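Putative L-alanine-DL-glutamate epimerase (Burkholderia xenovorans, PDB 3GO2) binds magnesium and probably works as a racemase or epimerase of the mandelate racemase/muconate lactonizing enzyme family. Local coordinates at residues E276-P279 with F280-N284; L254-V257 with R258-P262; F222-P226 with E227-K231. All coordinates share one frame; numbering follows the deposited sequence.

Contact 1 (E276-P279 with F280-N284); sequences EFKP and FFDAN
Phe277 O is gripped twice: Phe281 N donates at 3.2 Å, the helical i to i+4 bond, and Phe280 N adds a weak one. The same oxygen sits over one face of the Phe281 ring, offset toward its rim, and beside the edge of the Phe280 ring together with Glu276 O. Phe277 and Phe281 lie side by side and point the same way, Phe277 CD1 meeting Phe281 CZ at 3.7 Å; with the planes at 66° the pair is oblique. Both rings pack against strand 288-291 and helix 298-310, whereas Phe280 leans on Leu254 of helix 251-259. On another flank Lys278 NZ forms a salt bridge with the syn lone pair of Asp282 OD2 at 2.8 Å. Lys278 runs out extended, CG opposite the backbone N (chi1 174°), until a bend at chi4 (58°) turns the amine to the carboxylate. Asp282 OD1 has a long, weak ion pair with Lys278 of a neighbouring subunit. Pro279 has no N-H to give, which kinks the helix, and Asn284 ends it in a Schellman motif. This is the helix of a beta-alpha-beta unit in the enolase-superfamily barrel, and its Glu276 belongs to a magnesium site seen in this protein, though that ion is not bound to this chain.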
ATOM      1  N   GLU A 276      10.309  18.184  -0.739  1.00 13.01           N
ATOM      2  CA  GLU A 276       9.449  18.428   0.425  1.00 12.27           C
ATOM      3  C   GLU A 276       7.971  18.456   0.050  1.00 12.39           C
ATOM      4  O   GLU A 276       7.131  18.125   0.876  1.00 12.72           O
ATOM      5  CB  GLU A 276       9.837  19.698   1.175  1.00 12.52           C
ATOM      6  CG  GLU A 276      11.167  19.563   1.913  1.00 13.59           C
ATOM      7  CD  GLU A 276      11.465  20.740   2.826  1.00 13.44           C
ATOM      8  OE1 GLU A 276      10.588  21.635   2.963  1.00 13.00           O
ATOM      9  OE2 GLU A 276      12.591  20.776   3.399  1.00 15.75           O
ATOM     10  N   PHE A 277       7.664  18.833  -1.192  1.00 11.78           N
ATOM     11  CA  PHE A 277       6.274  18.887  -1.643  1.00 12.25           C
ATOM     12  C   PHE A 277       5.755  17.478  -1.913  1.00 11.94           C
ATOM     13  O   PHE A 277       4.566  17.207  -1.721  1.00 12.24           O
ATOM     14  CB  PHE A 277       6.135  19.728  -2.919  1.00 12.05           C
ATOM     15  CG  PHE A 277       6.096  21.228  -2.694  1.00 11.98           C
ATOM     16  CD1 PHE A 277       4.885  21.911  -2.812  1.00 12.84           C
ATOM     17  CD2 PHE A 277       7.228  21.961  -2.373  1.00 12.53           C
ATOM     18  CE1 PHE A 277       4.806  23.310  -2.625  1.00 12.90           C
ATOM     19  CE2 PHE A 277       7.154  23.342  -2.192  1.00 13.98           C
ATOM     20  CZ  PHE A 277       5.941  23.998  -2.303  1.00 12.18           C
ATOM     21  N   LYS A 278       6.645  16.598  -2.370  1.00 12.74           N
ATOM     22  CA  LYS A 278       6.264  15.288  -2.872  1.00 13.69           C
ATOM     23  C   LYS A 278       5.408  14.474  -1.905  1.00 13.27           C
ATOM     24  O   LYS A 278       4.398  13.930  -2.335  1.00 13.29           O
ATOM     25  CB  LYS A 278       7.497  14.511  -3.327  1.00 14.25           C
ATOM     26  CG  LYS A 278       7.225  13.060  -3.753  1.00 17.73           C
ATOM     27  CD  LYS A 278       8.506  12.395  -4.266  1.00 22.19           C
ATOM     28  CE  LYS A 278       8.490  10.893  -4.052  1.00 24.22           C
ATOM     29  NZ  LYS A 278       7.311  10.202  -4.724  1.00 26.91           N
ATOM     30  N   PRO A 279       5.786  14.353  -0.607  1.00 13.15           N
ATOM     31  CA  PRO A 279       4.943  13.540   0.256  1.00 13.95           C
ATOM     32  C   PRO A 279       3.485  14.031   0.378  1.00 13.95           C
ATOM     33  O   PRO A 279       2.574  13.214   0.531  1.00 14.52           O
ATOM     34  CB  PRO A 279       5.649  13.597   1.615  1.00 14.18           C
ATOM     35  CG  PRO A 279       6.958  14.143   1.361  1.00 16.69           C
ATOM     36  CD  PRO A 279       7.016  14.788   0.069  1.00 13.42           C
ATOM     37  N   PHE A 280       3.270  15.337   0.256  1.00 13.67           N
ATOM     38  CA  PHE A 280       1.942  15.896   0.318  1.00 13.25           C
ATOM     39  C   PHE A 280       1.162  15.540  -0.929  1.00 13.44           C
ATOM     40  O   PHE A 280      -0.004  15.136  -0.848  1.00 13.56           O
ATOM     41  CB  PHE A 280       2.004  17.407   0.547  1.00 13.78           C
ATOM     42  CG  PHE A 280       2.582  17.770   1.894  1.00 12.90           C
ATOM     43  CD1 PHE A 280       1.768  17.889   2.991  1.00 14.99           C
ATOM     44  CD2 PHE A 280       3.949  17.963   2.050  1.00 14.01           C
ATOM     45  CE1 PHE A 280       2.302  18.199   4.246  1.00 14.13           C
ATOM     46  CE2 PHE A 280       4.492  18.281   3.267  1.00 13.87           C
ATOM     47  CZ  PHE A 280       3.643  18.403   4.388  1.00 14.08           C
ATOM     48  N   PHE A 281       1.790  15.652  -2.096  1.00 13.77           N
ATOM     49  CA  PHE A 281       1.080  15.321  -3.327  1.00 13.41           C
ATOM     50  C   PHE A 281       0.795  13.808  -3.385  1.00 14.50           C
ATOM     51  O   PHE A 281      -0.299  13.386  -3.799  1.00 15.09           O
ATOM     52  CB  PHE A 281       1.867  15.782  -4.550  1.00 13.98           C
ATOM     53  CG  PHE A 281       2.068  17.297  -4.667  1.00 12.38           C
ATOM     54  CD1 PHE A 281       1.507  18.204  -3.785  1.00 13.39           C
ATOM     55  CD2 PHE A 281       2.813  17.810  -5.728  1.00 13.89           C
ATOM     56  CE1 PHE A 281       1.713  19.563  -3.927  1.00 13.14           C
ATOM     57  CE2 PHE A 281       3.018  19.173  -5.873  1.00 13.52           C
ATOM     58  CZ  PHE A 281       2.457  20.051  -4.973  1.00 14.40           C
ATOM     59  N   ASP A 282       1.759  12.994  -2.964  1.00 14.00           N
ATOM     60  CA  ASP A 282       1.567  11.531  -2.954  1.00 15.12           C
ATOM     61  C   ASP A 282       0.379  11.113  -2.065  1.00 15.29           C
ATOM     62  O   ASP A 282      -0.299  10.114  -2.355  1.00 15.51           O
ATOM     63  CB  ASP A 282       2.837  10.847  -2.471  1.00 15.48           C
ATOM     64  CG  ASP A 282       3.961  10.887  -3.512  1.00 17.31           C
ATOM     65  OD1 ASP A 282       3.727  11.274  -4.667  1.00 21.17           O
ATOM     66  OD2 ASP A 282       5.061  10.483  -3.133  1.00 22.15           O
ATOM     67  N   ALA A 283       0.145  11.892  -1.016  1.00 14.50           N
ATOM     68  CA  ALA A 283      -0.931  11.644  -0.071  1.00 13.94           C
ATOM     69  C   ALA A 283      -2.272  12.288  -0.430  1.00 14.16           C
ATOM     70  O   ALA A 283      -3.236  12.090   0.302  1.00 14.53           O
ATOM     71  CB  ALA A 283      -0.479  12.071   1.344  1.00 14.54           C
ATOM     72  N   ASN A 284      -2.353  12.996  -1.553  1.00 14.57           N
ATOM     73  CA  ASN A 284      -3.584  13.731  -1.914  1.00 15.53           C
ATOM     74  C   ASN A 284      -3.936  14.744  -0.842  1.00 14.70           C
ATOM     75  O   ASN A 284      -5.117  14.956  -0.525  1.00 14.84           O
ATOM     76  CB  ASN A 284      -4.783  12.793  -2.108  1.00 17.12           C
ATOM     77  CG  ASN A 284      -4.625  11.901  -3.278  1.00 21.53           C
ATOM     78  OD1 ASN A 284      -4.332  12.362  -4.371  1.00 29.16           O
ATOM     79  ND2 ASN A 284      -4.854  10.600  -3.075  1.00 27.37           N
TER

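Contact 2 (L254-V257 with R258-P262)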
ATOM      1  N   LEU A 254      -2.593  15.983   7.299  1.00 12.29           N
ATOM      2  CA  LEU A 254      -3.211  16.947   6.385  1.00 13.00           C
ATOM      3  C   LEU A 254      -4.090  16.254   5.370  1.00 13.85           C
ATOM      4  O   LEU A 254      -5.196  16.737   5.096  1.00 13.72           O
ATOM      5  CB  LEU A 254      -2.176  17.824   5.706  1.00 13.32           C
ATOM      6  CG  LEU A 254      -2.699  18.926   4.803  1.00 12.82           C
ATOM      7  CD1 LEU A 254      -3.602  19.907   5.588  1.00 12.74           C
ATOM      8  CD2 LEU A 254      -1.550  19.671   4.092  1.00 12.64           C
ATOM      9  N   ALA A 255      -3.631  15.118   4.831  1.00 13.05           N
ATOM     10  CA  ALA A 255      -4.470  14.364   3.898  1.00 13.34           C
ATOM     11  C   ALA A 255      -5.776  13.889   4.544  1.00 12.86           C
ATOM     12  O   ALA A 255      -6.818  13.879   3.900  1.00 13.81           O
ATOM     13  CB  ALA A 255      -3.703  13.189   3.276  1.00 13.13           C
ATOM     14  N   TYR A 256      -5.720  13.496   5.806  1.00 12.94           N
ATOM     15  CA  TYR A 256      -6.930  13.090   6.532  1.00 12.77           C
ATOM     16  C   TYR A 256      -7.887  14.274   6.616  1.00 12.85           C
ATOM     17  O   TYR A 256      -9.098  14.149   6.367  1.00 13.16           O
ATOM     18  CB  TYR A 256      -6.581  12.524   7.938  1.00 12.25           C
ATOM     19  CG  TYR A 256      -7.787  11.929   8.598  1.00 14.22           C
ATOM     20  CD1 TYR A 256      -8.092  10.579   8.429  1.00 14.35           C
ATOM     21  CD2 TYR A 256      -8.671  12.713   9.316  1.00 14.60           C
ATOM     22  CE1 TYR A 256      -9.203  10.026   8.985  1.00 14.39           C
ATOM     23  CE2 TYR A 256      -9.830  12.167   9.871  1.00 13.71           C
ATOM     24  CZ  TYR A 256     -10.097  10.826   9.687  1.00 13.89           C
ATOM     25  OH  TYR A 256     -11.234  10.269  10.210  1.00 14.71           O
ATOM     26  N   VAL A 257      -7.354  15.433   6.993  1.00 12.50           N
ATOM     27  CA  VAL A 257      -8.149  16.635   7.076  1.00 12.96           C
ATOM     28  C   VAL A 257      -8.792  16.951   5.727  1.00 12.99           C
ATOM     29  O   VAL A 257     -10.006  17.192   5.662  1.00 13.26           O
ATOM     30  CB  VAL A 257      -7.316  17.825   7.626  1.00 12.80           C
ATOM     31  CG1 VAL A 257      -8.110  19.122   7.528  1.00 13.08           C
ATOM     32  CG2 VAL A 257      -6.901  17.530   9.111  1.00 12.49           C
ATOM     33  N   ARG A 258      -8.008  16.938   4.648  1.00 12.95           N
ATOM     34  CA  ARG A 258      -8.577  17.280   3.340  1.00 12.11           C
ATOM     35  C   ARG A 258      -9.710  16.318   2.968  1.00 12.77           C
ATOM     36  O   ARG A 258     -10.767  16.729   2.472  1.00 12.83           O
ATOM     37  CB  ARG A 258      -7.524  17.317   2.249  1.00 12.51           C
ATOM     38  CG  ARG A 258      -8.060  17.847   0.917  1.00 11.87           C
ATOM     39  CD  ARG A 258      -7.256  17.353  -0.224  1.00 14.03           C
ATOM     40  NE  ARG A 258      -7.783  17.822  -1.511  1.00 12.54           N
ATOM     41  CZ  ARG A 258      -7.485  17.269  -2.676  1.00 12.83           C
ATOM     42  NH1 ARG A 258      -6.666  16.199  -2.766  1.00 13.70           N
ATOM     43  NH2 ARG A 258      -8.008  17.766  -3.777  1.00 12.68           N
ATOM     44  N   ASN A 259      -9.493  15.029   3.222  1.00 13.77           N
ATOM     45  CA  ASN A 259     -10.466  14.008   2.852  1.00 14.51           C
ATOM     46  C   ASN A 259     -11.812  14.237   3.509  1.00 14.63           C
ATOM     47  O   ASN A 259     -12.843  13.798   2.972  1.00 16.10           O
ATOM     48  CB  ASN A 259      -9.928  12.629   3.214  1.00 15.06           C
ATOM     49  CG  ASN A 259     -10.727  11.515   2.609  1.00 18.71           C
ATOM     50  OD1 ASN A 259     -11.226  11.631   1.484  1.00 21.95           O
ATOM     51  ND2 ASN A 259     -10.849  10.407   3.344  1.00 23.00           N
ATOM     52  N   HIS A 260     -11.804  14.906   4.668  1.00 14.20           N
ATOM     53  CA  HIS A 260     -13.011  15.292   5.378  1.00 14.60           C
ATOM     54  C   HIS A 260     -13.406  16.762   5.254  1.00 15.42           C
ATOM     55  O   HIS A 260     -14.257  17.241   6.020  1.00 17.26           O
ATOM     56  CB  HIS A 260     -12.843  14.892   6.838  1.00 14.73           C
ATOM     57  CG  HIS A 260     -12.718  13.420   7.012  1.00 15.76           C
ATOM     58  ND1 HIS A 260     -11.520  12.761   6.874  1.00 16.05           N
ATOM     59  CD2 HIS A 260     -13.652  12.466   7.229  1.00 19.88           C
ATOM     60  CE1 HIS A 260     -11.720  11.462   7.010  1.00 18.11           C
ATOM     61  NE2 HIS A 260     -13.002  11.256   7.232  1.00 18.44           N
ATOM     62  N   SER A 261     -12.845  17.469   4.271  1.00 14.98           N
ATOM     63  CA  SER A 261     -13.135  18.880   4.103  1.00 14.63           C
ATOM     64  C   SER A 261     -14.146  19.125   3.009  1.00 15.69           C
ATOM     65  O   SER A 261     -13.979  18.583   1.924  1.00 15.98           O
ATOM     66  CB  SER A 261     -11.861  19.627   3.732  1.00 14.27           C
ATOM     67  OG  SER A 261     -12.126  21.017   3.594  1.00 14.93           O
ATOM     68  N   PRO A 262     -15.149  19.994   3.262  1.00 14.80           N
ATOM     69  CA  PRO A 262     -16.052  20.420   2.188  1.00 15.44           C
ATOM     70  C   PRO A 262     -15.537  21.667   1.500  1.00 15.25           C
ATOM     71  O   PRO A 262     -16.189  22.189   0.606  1.00 16.37           O
ATOM     72  CB  PRO A 262     -17.353  20.732   2.934  1.00 16.30           C
ATOM     73  CG  PRO A 262     -16.893  21.276   4.220  1.00 16.27           C
ATOM     74  CD  PRO A 262     -15.612  20.494   4.569  1.00 14.59           C
TER
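This is a local contact at the C-terminal end of helix 251-259, which links strands 243-245 and 265-267; here a tyrosine and the histidine that follows the last turn stack. Tyr256 and His260 form an offset stack, centroids 4.2 Å apart and planes at 27°. His260 CE1 lies over one face of the tyrosine ring, toward the rim, and comes within 3.2 Å of Tyr256 CZ. The imidazole is also tied to the backbone: His260 ND1 donates to Tyr256 O at 2.8 Å, almost straight (174°) and with the oxygen in the plane of the imidazole. His260 N reaches the same oxygen at 3.3 Å from the opposite face of the carbonyl plane. Two donors from one residue thus hold a helix-end carbonyl, and the ND1 bond and the stack together fix how the imidazole is turned. Tyr256 CG is anti to the backbone N (chi1 -172°), which carries the phenol along the helix to lie over the imidazole. Regular helical bonds precede this, Arg258 N to Leu254 O at 2.9 Å and Asn259 N to Ala255 O at 3.0 Å. Arg258 extends away to Asn284 O and to a salt bridge with Asp287. His260 NE2 donates to Asn259 O of a neighbouring subunit, whose Arg258 makes a cation-pi contact with Tyr256; on a second neighbour the roles are reversed. The stack thus marks the C-terminal end of a beta-alpha-beta helix in the enolase-type barrel, set in a subunit interface.

Contact 3 (F222-P226 with E227-K231); sequences FNAKP and EGYLK
The chain leaves the loop after strand 215-219 in an extended conformation at Ala224 and Lys225 and turns into helix 226-235, whose first turn is set by Tyr229 N bonding to Lys225 O at 2.9 Å and Leu230 N to Pro226 O at 3.0 Å. Gly228 N makes a further, weak bond to Lys225 O. Tyr229 folds back over the incoming loop, its CG beside the backbone N and anti to the carbonyl carbon (chi1 -62°). Ala224 CB sits above the centre of the phenol ring, 3.7 Å from the centroid and 13° off the normal, a CH-pi contact. At the far end of the ring, Ala224 N donates to Tyr229 OH at 3.2 Å (161°), binding the loop backbone to the helix. Lys225 occupies the N-cap position and Pro226 is the first helical residue, where its lack of an N-H costs no helical bond; this is the strand-to-helix turn on the C-terminal side of a beta strand in the enolase-family barrel. Upstream, Phe222 meets the ring of Tyr249, a residue of a magnesium site, its side chain about 6 Å from a bound magnesium ion, and Asn223 OD1 accepts from Gly180 N. Outward, Glu227 OE2 forms a salt bridge with Arg340 of a neighbouring subunit, and Lys225 NZ hydrogen-bonds to Asn314 OD1 of that subunit.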
ATOM      1  N   PHE A 222      -0.364  27.271  11.241  1.00 12.87           N
ATOM      2  CA  PHE A 222      -0.063  26.045  11.969  1.00 12.60           C
ATOM      3  C   PHE A 222      -0.828  26.010  13.306  1.00 12.87           C
ATOM      4  O   PHE A 222      -0.334  25.451  14.279  1.00 12.73           O
ATOM      5  CB  PHE A 222       1.432  25.970  12.321  1.00 12.61           C
ATOM      6  CG  PHE A 222       2.398  25.761  11.156  1.00 11.41           C
ATOM      7  CD1 PHE A 222       2.874  24.480  10.844  1.00 13.13           C
ATOM      8  CD2 PHE A 222       2.960  26.846  10.497  1.00 11.87           C
ATOM      9  CE1 PHE A 222       3.837  24.302   9.850  1.00 15.00           C
ATOM     10  CE2 PHE A 222       3.908  26.664   9.506  1.00 13.29           C
ATOM     11  CZ  PHE A 222       4.360  25.398   9.197  1.00 13.36           C
ATOM     12  N   ASN A 223      -2.004  26.640  13.362  1.00 12.28           N
ATOM     13  CA  ASN A 223      -2.659  26.925  14.651  1.00 12.69           C
ATOM     14  C   ASN A 223      -3.520  25.839  15.264  1.00 12.96           C
ATOM     15  O   ASN A 223      -4.140  26.074  16.308  1.00 13.31           O
ATOM     16  CB  ASN A 223      -3.458  28.233  14.533  1.00 12.62           C
ATOM     17  CG  ASN A 223      -2.549  29.420  14.359  1.00 13.97           C
ATOM     18  OD1 ASN A 223      -1.541  29.539  15.070  1.00 12.98           O
ATOM     19  ND2 ASN A 223      -2.850  30.287  13.392  1.00 14.30           N
ATOM     20  N   ALA A 224      -3.527  24.652  14.680  1.00 12.19           N
ATOM     21  CA  ALA A 224      -4.171  23.491  15.307  1.00 12.35           C
ATOM     22  C   ALA A 224      -3.450  22.186  14.994  1.00 12.73           C
ATOM     23  O   ALA A 224      -2.404  22.178  14.308  1.00 13.09           O
ATOM     24  CB  ALA A 224      -5.631  23.414  14.862  1.00 12.01           C
ATOM     25  N   LYS A 225      -4.003  21.100  15.535  1.00 12.26           N
ATOM     26  CA  LYS A 225      -3.673  19.755  15.114  1.00 12.01           C
ATOM     27  C   LYS A 225      -4.803  19.243  14.209  1.00 12.25           C
ATOM     28  O   LYS A 225      -5.913  19.785  14.212  1.00 12.60           O
ATOM     29  CB  LYS A 225      -3.514  18.849  16.319  1.00 11.65           C
ATOM     30  CG  LYS A 225      -2.585  19.407  17.410  1.00 12.24           C
ATOM     31  CD  LYS A 225      -1.169  19.682  16.935  1.00 12.04           C
ATOM     32  CE  LYS A 225      -0.262  20.201  18.063  1.00 12.52           C
ATOM     33  NZ  LYS A 225       0.135  19.140  19.069  1.00 13.29           N
ATOM     34  N   PRO A 226      -4.566  18.173  13.464  1.00 13.16           N
ATOM     35  CA  PRO A 226      -5.658  17.604  12.661  1.00 12.92           C
ATOM     36  C   PRO A 226      -7.042  17.520  13.350  1.00 13.46           C
ATOM     37  O   PRO A 226      -8.055  17.894  12.770  1.00 12.82           O
ATOM     38  CB  PRO A 226      -5.110  16.224  12.304  1.00 13.47           C
ATOM     39  CG  PRO A 226      -3.646  16.484  12.147  1.00 14.27           C
ATOM     40  CD  PRO A 226      -3.289  17.484  13.205  1.00 13.56           C
ATOM     41  N   GLU A 227      -7.074  17.079  14.604  1.00 12.90           N
ATOM     42  CA  GLU A 227      -8.307  17.065  15.380  1.00 12.78           C
ATOM     43  C   GLU A 227      -9.017  18.414  15.336  1.00 12.46           C
ATOM     44  O   GLU A 227     -10.231  18.480  15.152  1.00 13.59           O
ATOM     45  CB  GLU A 227      -7.990  16.748  16.840  1.00 12.64           C
ATOM     46  CG  GLU A 227      -9.210  16.825  17.763  1.00 13.08           C
ATOM     47  CD  GLU A 227      -8.869  16.794  19.242  1.00 15.52           C
ATOM     48  OE1 GLU A 227      -7.670  16.866  19.618  1.00 15.71           O
ATOM     49  OE2 GLU A 227      -9.838  16.725  20.041  1.00 16.32           O
ATOM     50  N   GLY A 228      -8.255  19.468  15.585  1.00 11.93           N
ATOM     51  CA  GLY A 228      -8.823  20.831  15.673  1.00 12.49           C
ATOM     52  C   GLY A 228      -9.176  21.386  14.309  1.00 12.57           C
ATOM     53  O   GLY A 228     -10.191  22.059  14.168  1.00 12.92           O
ATOM     54  N   TYR A 229      -8.353  21.130  13.295  1.00 13.14           N
ATOM     55  CA  TYR A 229      -8.712  21.528  11.919  1.00 13.44           C
ATOM     56  C   TYR A 229     -10.055  20.906  11.525  1.00 13.29           C
ATOM     57  O   TYR A 229     -10.907  21.577  10.956  1.00 13.54           O
ATOM     58  CB  TYR A 229      -7.595  21.165  10.919  1.00 13.33           C
ATOM     59  CG  TYR A 229      -6.272  21.850  11.174  1.00 12.36           C
ATOM     60  CD1 TYR A 229      -6.168  23.226  11.129  1.00 11.70           C
ATOM     61  CD2 TYR A 229      -5.094  21.122  11.383  1.00 11.36           C
ATOM     62  CE1 TYR A 229      -4.965  23.867  11.341  1.00 13.26           C
ATOM     63  CE2 TYR A 229      -3.882  21.755  11.581  1.00 10.82           C
ATOM     64  CZ  TYR A 229      -3.823  23.134  11.570  1.00 12.92           C
ATOM     65  OH  TYR A 229      -2.632  23.791  11.749  1.00 13.76           O
ATOM     66  N   LEU A 230     -10.273  19.635  11.853  1.00 13.03           N
ATOM     67  CA  LEU A 230     -11.553  18.981  11.549  1.00 13.70           C
ATOM     68  C   LEU A 230     -12.698  19.684  12.275  1.00 13.67           C
ATOM     69  O   LEU A 230     -13.759  19.921  11.691  1.00 13.80           O
ATOM     70  CB  LEU A 230     -11.510  17.508  11.920  1.00 13.48           C
ATOM     71  CG  LEU A 230     -10.601  16.587  11.076  1.00 13.42           C
ATOM     72  CD1 LEU A 230     -10.161  15.286  11.841  1.00 13.79           C
ATOM     73  CD2 LEU A 230     -11.280  16.242   9.750  1.00 15.08           C
ATOM     74  N   LYS A 231     -12.464  20.067  13.524  1.00 14.59           N
ATOM     75  CA  LYS A 231     -13.499  20.761  14.292  1.00 14.24           C
ATOM     76  C   LYS A 231     -13.863  22.091  13.600  1.00 14.32           C
ATOM     77  O   LYS A 231     -15.046  22.470  13.509  1.00 15.37           O
ATOM     78  CB  LYS A 231     -13.050  20.996  15.725  1.00 14.48           C
ATOM     79  CG  LYS A 231     -13.052  19.701  16.532  1.00 14.56           C
ATOM     80  CD  LYS A 231     -12.306  19.810  17.834  1.00 16.52           C
ATOM     81  CE  LYS A 231     -12.961  20.736  18.819  1.00 20.12           C
ATOM     82  NZ  LYS A 231     -13.980  20.086  19.652  1.00 22.06           N
TER

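Along the chain the order is contact 3, contact 2, contact 1, on the successive helices 226-235, 251-259 and 273-282, which accompany the parallel strands 215-219, 243-245, 265-267 and 288-291 of the barrel domain. Contacts 2 and 3, centres about 11 Å apart, touch: Pro226 and Tyr229 pack on Val257, Leu230 on Tyr256 and His260. Contacts 1 and 2, with centres about 14 Å apart, touch where Ala283 rests on Ala255. Contacts 1 and 3, centres about 19 Å and nearest atoms about 8 Å apart, are bridged by helix 251-259. The side chains of Glu276 and Phe222 come within about 5 and 6 Å of bound magnesium, that of Leu254 only about 12 Å; all three contacts meet neighbouring subunits.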